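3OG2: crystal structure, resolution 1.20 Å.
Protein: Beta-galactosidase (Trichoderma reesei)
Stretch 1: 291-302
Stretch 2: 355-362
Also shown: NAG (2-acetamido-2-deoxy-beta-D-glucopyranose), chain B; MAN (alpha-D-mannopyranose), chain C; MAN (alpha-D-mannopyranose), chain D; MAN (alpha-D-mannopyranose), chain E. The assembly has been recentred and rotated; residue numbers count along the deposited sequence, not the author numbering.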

# COMPACT_ATOMS: atom_id res chain seq x y z
N GLY A 291 -6.28 -10.99 -9.64
CA GLY A 291 -6.31 -11.10 -8.18
C GLY A 291 -4.94 -10.81 -7.59
O GLY A 291 -3.90 -11.10 -8.19
N PHE A 292 -4.91 -10.31 -6.37
CA PHE A 292 -3.66 -9.89 -5.75
C PHE A 292 -2.83 -11.09 -5.29
O PHE A 292 -1.63 -10.91 -5.06
CB PHE A 292 -3.95 -8.92 -4.57
CG PHE A 292 -4.26 -7.54 -5.13
CD1 PHE A 292 -3.34 -6.85 -5.92
CD2 PHE A 292 -5.50 -6.93 -4.85
CE1 PHE A 292 -3.66 -5.58 -6.42
CE2 PHE A 292 -5.77 -5.67 -5.33
CZ PHE A 292 -4.87 -4.95 -6.10
N GLU A 293 -3.42 -12.29 -5.14
CA GLU A 293 -2.56 -13.42 -4.85
C GLU A 293 -1.62 -13.67 -6.02
O GLU A 293 -0.42 -13.92 -5.78
CB GLU A 293 -3.38 -14.70 -4.61
CG GLU A 293 -3.92 -14.81 -3.21
CD GLU A 293 -2.79 -14.72 -2.17
OE1 GLU A 293 -1.87 -15.57 -2.10
OE2 GLU A 293 -2.80 -13.71 -1.43
N GLN A 294 -2.11 -13.60 -7.25
CA GLN A 294 -1.27 -13.78 -8.45
C GLN A 294 -0.28 -12.61 -8.56
O GLN A 294 0.92 -12.77 -8.87
CB GLN A 294 -2.16 -13.97 -9.68
CG GLN A 294 -1.58 -15.08 -10.54
CD GLN A 294 -2.50 -15.49 -11.65
OE1 GLN A 294 -3.42 -16.26 -11.41
NE2 GLN A 294 -2.24 -15.01 -12.87
N CYS A 295 -0.72 -11.38 -8.22
CA CYS A 295 0.29 -10.31 -8.21
C CYS A 295 1.40 -10.52 -7.18
O CYS A 295 2.56 -10.18 -7.43
CB CYS A 295 -0.40 -8.96 -7.97
SG CYS A 295 -1.54 -8.47 -9.28
N SER A 296 1.08 -11.07 -6.02
CA SER A 296 2.10 -11.34 -5.00
C SER A 296 3.06 -12.47 -5.43
O SER A 296 4.19 -12.51 -4.99
CB SER A 296 1.48 -11.71 -3.66
OG SER A 296 1.02 -13.09 -3.67
N ALA A 297 2.60 -13.35 -6.33
CA ALA A 297 3.46 -14.42 -6.87
C ALA A 297 4.41 -13.82 -7.92
O ALA A 297 5.52 -14.33 -8.03
CB ALA A 297 2.63 -15.52 -7.46
N LEU A 298 3.98 -12.79 -8.62
CA LEU A 298 4.86 -12.11 -9.56
C LEU A 298 5.90 -11.37 -8.73
O LEU A 298 7.11 -11.56 -8.88
CB LEU A 298 4.07 -11.14 -10.45
CG LEU A 298 4.92 -10.25 -11.36
CD1 LEU A 298 5.72 -11.06 -12.39
CD2 LEU A 298 4.04 -9.23 -12.09
N VAL A 299 5.43 -10.53 -7.83
CA VAL A 299 6.34 -9.65 -7.10
C VAL A 299 6.67 -10.33 -5.76
O VAL A 299 6.27 -9.87 -4.69
CB VAL A 299 5.75 -8.25 -6.92
CG1 VAL A 299 6.78 -7.33 -6.29
CG2 VAL A 299 5.25 -7.70 -8.28
N ASN A 300 7.40 -11.44 -5.87
CA ASN A 300 7.57 -12.32 -4.70
C ASN A 300 8.94 -12.16 -4.06
O ASN A 300 9.67 -11.18 -4.32
CB ASN A 300 7.27 -13.75 -5.16
CG ASN A 300 8.37 -14.32 -6.06
OD1 ASN A 300 9.25 -13.60 -6.50
ND2 ASN A 300 8.30 -15.61 -6.30
N HIS A 301 9.32 -13.09 -3.18
CA HIS A 301 10.62 -12.96 -2.50
C HIS A 301 11.80 -13.02 -3.46
O HIS A 301 12.87 -12.47 -3.19
CB HIS A 301 10.71 -14.04 -1.39
CG HIS A 301 10.79 -15.42 -1.91
ND1 HIS A 301 9.72 -16.17 -2.35
CD2 HIS A 301 11.91 -16.20 -2.05
CE1 HIS A 301 10.19 -17.38 -2.75
NE2 HIS A 301 11.50 -17.41 -2.58
N GLU A 302 11.62 -13.76 -4.57
CA GLU A 302 12.67 -13.88 -5.57
C GLU A 302 12.89 -12.54 -6.28
O GLU A 302 14.01 -12.10 -6.50
CB GLU A 302 12.35 -14.98 -6.59
CG GLU A 302 12.33 -16.34 -5.92
CD GLU A 302 11.88 -17.46 -6.81
OE1 GLU A 302 11.01 -17.20 -7.68
OE2 GLU A 302 12.31 -18.61 -6.59
N ASP A 355 2.67 -12.96 6.71
CA ASP A 355 3.05 -14.32 6.44
C ASP A 355 3.65 -14.50 5.06
O ASP A 355 4.29 -15.54 4.82
CB ASP A 355 1.81 -15.22 6.56
CG ASP A 355 0.84 -14.83 5.46
OD1 ASP A 355 0.33 -13.72 5.38
OD2 ASP A 355 0.53 -15.64 4.52
N ARG A 356 3.53 -13.56 4.12
CA ARG A 356 4.11 -13.82 2.77
C ARG A 356 5.62 -13.92 2.88
O ARG A 356 6.26 -13.16 3.64
CB ARG A 356 3.77 -12.67 1.82
CG ARG A 356 2.27 -12.71 1.45
CD ARG A 356 1.94 -11.48 0.59
NE ARG A 356 0.69 -11.71 -0.15
CZ ARG A 356 -0.14 -10.76 -0.55
NH1 ARG A 356 0.07 -9.48 -0.27
NH2 ARG A 356 -1.24 -11.11 -1.24
N GLU A 357 6.20 -14.86 2.12
CA GLU A 357 7.67 -15.04 2.21
C GLU A 357 8.41 -13.75 1.90
O GLU A 357 9.47 -13.47 2.47
CB GLU A 357 8.09 -16.16 1.29
CG GLU A 357 9.57 -16.53 1.51
CD GLU A 357 9.94 -17.95 1.04
OE1 GLU A 357 9.05 -18.84 0.88
OE2 GLU A 357 11.14 -18.19 0.86
N LYS A 358 7.83 -12.95 0.99
CA LYS A 358 8.51 -11.70 0.62
C LYS A 358 8.68 -10.78 1.82
O LYS A 358 9.62 -9.99 1.86
CB LYS A 358 7.78 -10.93 -0.53
CG LYS A 358 6.32 -10.64 -0.18
CD LYS A 358 5.58 -9.97 -1.31
CE LYS A 358 6.17 -8.59 -1.68
NZ LYS A 358 5.45 -8.02 -2.87
N TYR A 359 7.84 -10.84 2.83
CA TYR A 359 8.06 -10.03 4.06
C TYR A 359 9.38 -10.43 4.69
O TYR A 359 10.21 -9.59 5.07
CB TYR A 359 6.85 -10.20 5.02
CG TYR A 359 7.08 -9.42 6.30
CD1 TYR A 359 7.75 -10.00 7.40
CD2 TYR A 359 6.62 -8.09 6.41
CE1 TYR A 359 7.99 -9.30 8.57
CE2 TYR A 359 6.86 -7.38 7.58
CZ TYR A 359 7.53 -8.00 8.65
OH TYR A 359 7.79 -7.34 9.83
N SER A 360 9.53 -11.76 4.93
CA SER A 360 10.72 -12.20 5.67
C SER A 360 11.98 -11.94 4.88
O SER A 360 13.02 -11.59 5.47
CB SER A 360 10.58 -13.68 6.01
OG SER A 360 9.38 -13.89 6.78
N GLU A 361 11.91 -12.09 3.54
CA GLU A 361 13.11 -11.78 2.72
C GLU A 361 13.43 -10.29 2.80
O GLU A 361 14.60 -9.92 2.87
CB GLU A 361 12.83 -12.19 1.29
CG GLU A 361 13.86 -11.60 0.33
CD GLU A 361 15.31 -11.97 0.55
OE1 GLU A 361 15.54 -13.17 0.91
OE2 GLU A 361 16.27 -11.14 0.36
N LEU A 362 12.40 -9.43 2.80
CA LEU A 362 12.67 -7.98 2.88
C LEU A 362 13.31 -7.63 4.21
O LEU A 362 14.20 -6.76 4.24
CB LEU A 362 11.35 -7.25 2.65
CG LEU A 362 11.41 -5.75 2.54
CD1 LEU A 362 12.44 -5.27 1.52
CD2 LEU A 362 10.01 -5.24 2.15
C1 NAG B . 5.23 -18.55 5.83
C2 NAG B . 6.62 -18.98 5.39
C3 NAG B . 6.82 -18.80 3.90
C4 NAG B . 5.69 -19.53 3.15
C5 NAG B . 4.33 -19.03 3.67
C6 NAG B . 3.15 -19.78 3.08
C7 NAG B . 8.24 -18.55 7.20
C8 NAG B . 9.00 -17.49 7.95
N2 NAG B . 7.61 -18.14 6.11
O3 NAG B . 8.07 -19.25 3.50
O4 NAG B . 5.81 -19.18 1.77
O5 NAG B . 4.29 -19.30 5.08
O6 NAG B . 3.31 -21.18 3.23
O7 NAG B . 8.09 -19.69 7.66
C1 MAN C . 13.31 -22.90 -2.06
C2 MAN C . 14.62 -22.22 -2.41
C3 MAN C . 14.44 -20.74 -2.75
C4 MAN C . 13.38 -20.63 -3.84
C5 MAN C . 12.06 -21.26 -3.35
C6 MAN C . 11.03 -21.29 -4.51
O2 MAN C . 15.10 -22.91 -3.55
O3 MAN C . 15.65 -20.18 -3.19
O4 MAN C . 13.15 -19.27 -4.09
O5 MAN C . 12.33 -22.62 -3.02
O6 MAN C . 9.78 -21.70 -4.01
C1 MAN D . 5.00 -20.53 -3.89
C2 MAN D . 5.79 -20.28 -5.22
C3 MAN D . 6.28 -18.81 -5.19
C4 MAN D . 5.09 -17.84 -5.13
C5 MAN D . 4.23 -18.19 -3.90
C6 MAN D . 2.87 -17.44 -4.11
O2 MAN D . 4.95 -20.54 -6.30
O3 MAN D . 6.91 -18.45 -6.44
O4 MAN D . 5.65 -16.54 -4.85
O5 MAN D . 3.97 -19.58 -3.80
O6 MAN D . 2.25 -17.53 -2.81
C1 MAN E . 9.76 -22.10 1.17
C2 MAN E . 10.92 -21.54 0.35
C3 MAN E . 11.74 -22.74 -0.18
C4 MAN E . 12.23 -23.60 1.01
C5 MAN E . 10.98 -24.10 1.79
C6 MAN E . 11.43 -24.85 3.05
O2 MAN E . 11.72 -20.73 1.20
O3 MAN E . 12.92 -22.17 -0.83
O4 MAN E . 12.92 -24.72 0.50
O5 MAN E . 10.24 -22.95 2.21
O6 MAN E . 10.28 -25.44 3.67
O HOH W 1 0.41 -14.35 -1.23
O HOH W 2 6.73 -14.01 -1.49

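A long basic side chain can reach an acceptor on a neighbouring segment, because it carries its charge far from its own backbone. The contact between 291-302 and 355-362 of this beta-galactosidase illustrates this twice, once with a backbone carbonyl and once with a carboxylate. Lys-358 supplies the shorter bond: its NZ donates to the carbonyl O of Val-299 at 2.7 Å. Val-299 is the first residue to leave helical geometry after the helix 292-298, and its carbonyl accepts from Lys-358. The CA-to-CB bond of Lys-358 points sideways to the other stretch, yet the side chain, with chi1 p, chi3 m and chi2 and chi4 both t, carries NZ to that carbonyl; NZ also lies 3.7 Å from CG1 of Val-299.

Arg-356 provides the second link, a salt bridge in which NH2 donates to OE2 of Glu-293 at 3.0 Å, with an N-H...acceptor angle of 148°. The carboxylate oxygen lies at the guanidinium edge, near its plane, where the N-H groups point. The CA-to-CB bond of Glu-293 is directed away from the other stretch, but three chi angles near -60° to -80° bring the end of its side chain back. Water 1 reinforces the pairing: it accepts from NE of Arg-356 at 2.9 Å and donates to OE1 of Glu-293 at 2.7 Å and to OG of Ser-296 at 2.8 Å. The same OG donates to the backbone O of Glu-293 at 2.7 Å, so the serine hydroxyl is tied both to its own helix and to the water. With its edge engaged in polar bonds, the guanidinium offers a face for packing, and CB of Ser-296 sits over it, 3.6 Å from NE of Arg-356.

Farther along, the contact passes to His-301, which has the largest covered area of any residue here. CG of Glu-357 stands 4.0 Å from the centroid of its ring, 23° off the normal, a CH-pi contact over the face. The ring edge serves a different partner: NE2 of His-301 donates to O4 of the chain C mannose at 2.9 Å, while OE2 of Glu-357 accepts from O2 of the chain E mannose at 2.6 Å. Protein packing and glycan binding therefore share these two side chains.

Close backbone approach completes the fit. The CA atoms of His-301 and Lys-358 are 4.0 Å apart, and water 2 accepts weak bonds from both their backbone N atoms. Beside them, CB of His-301 packs 3.9 Å from CB of Glu-361.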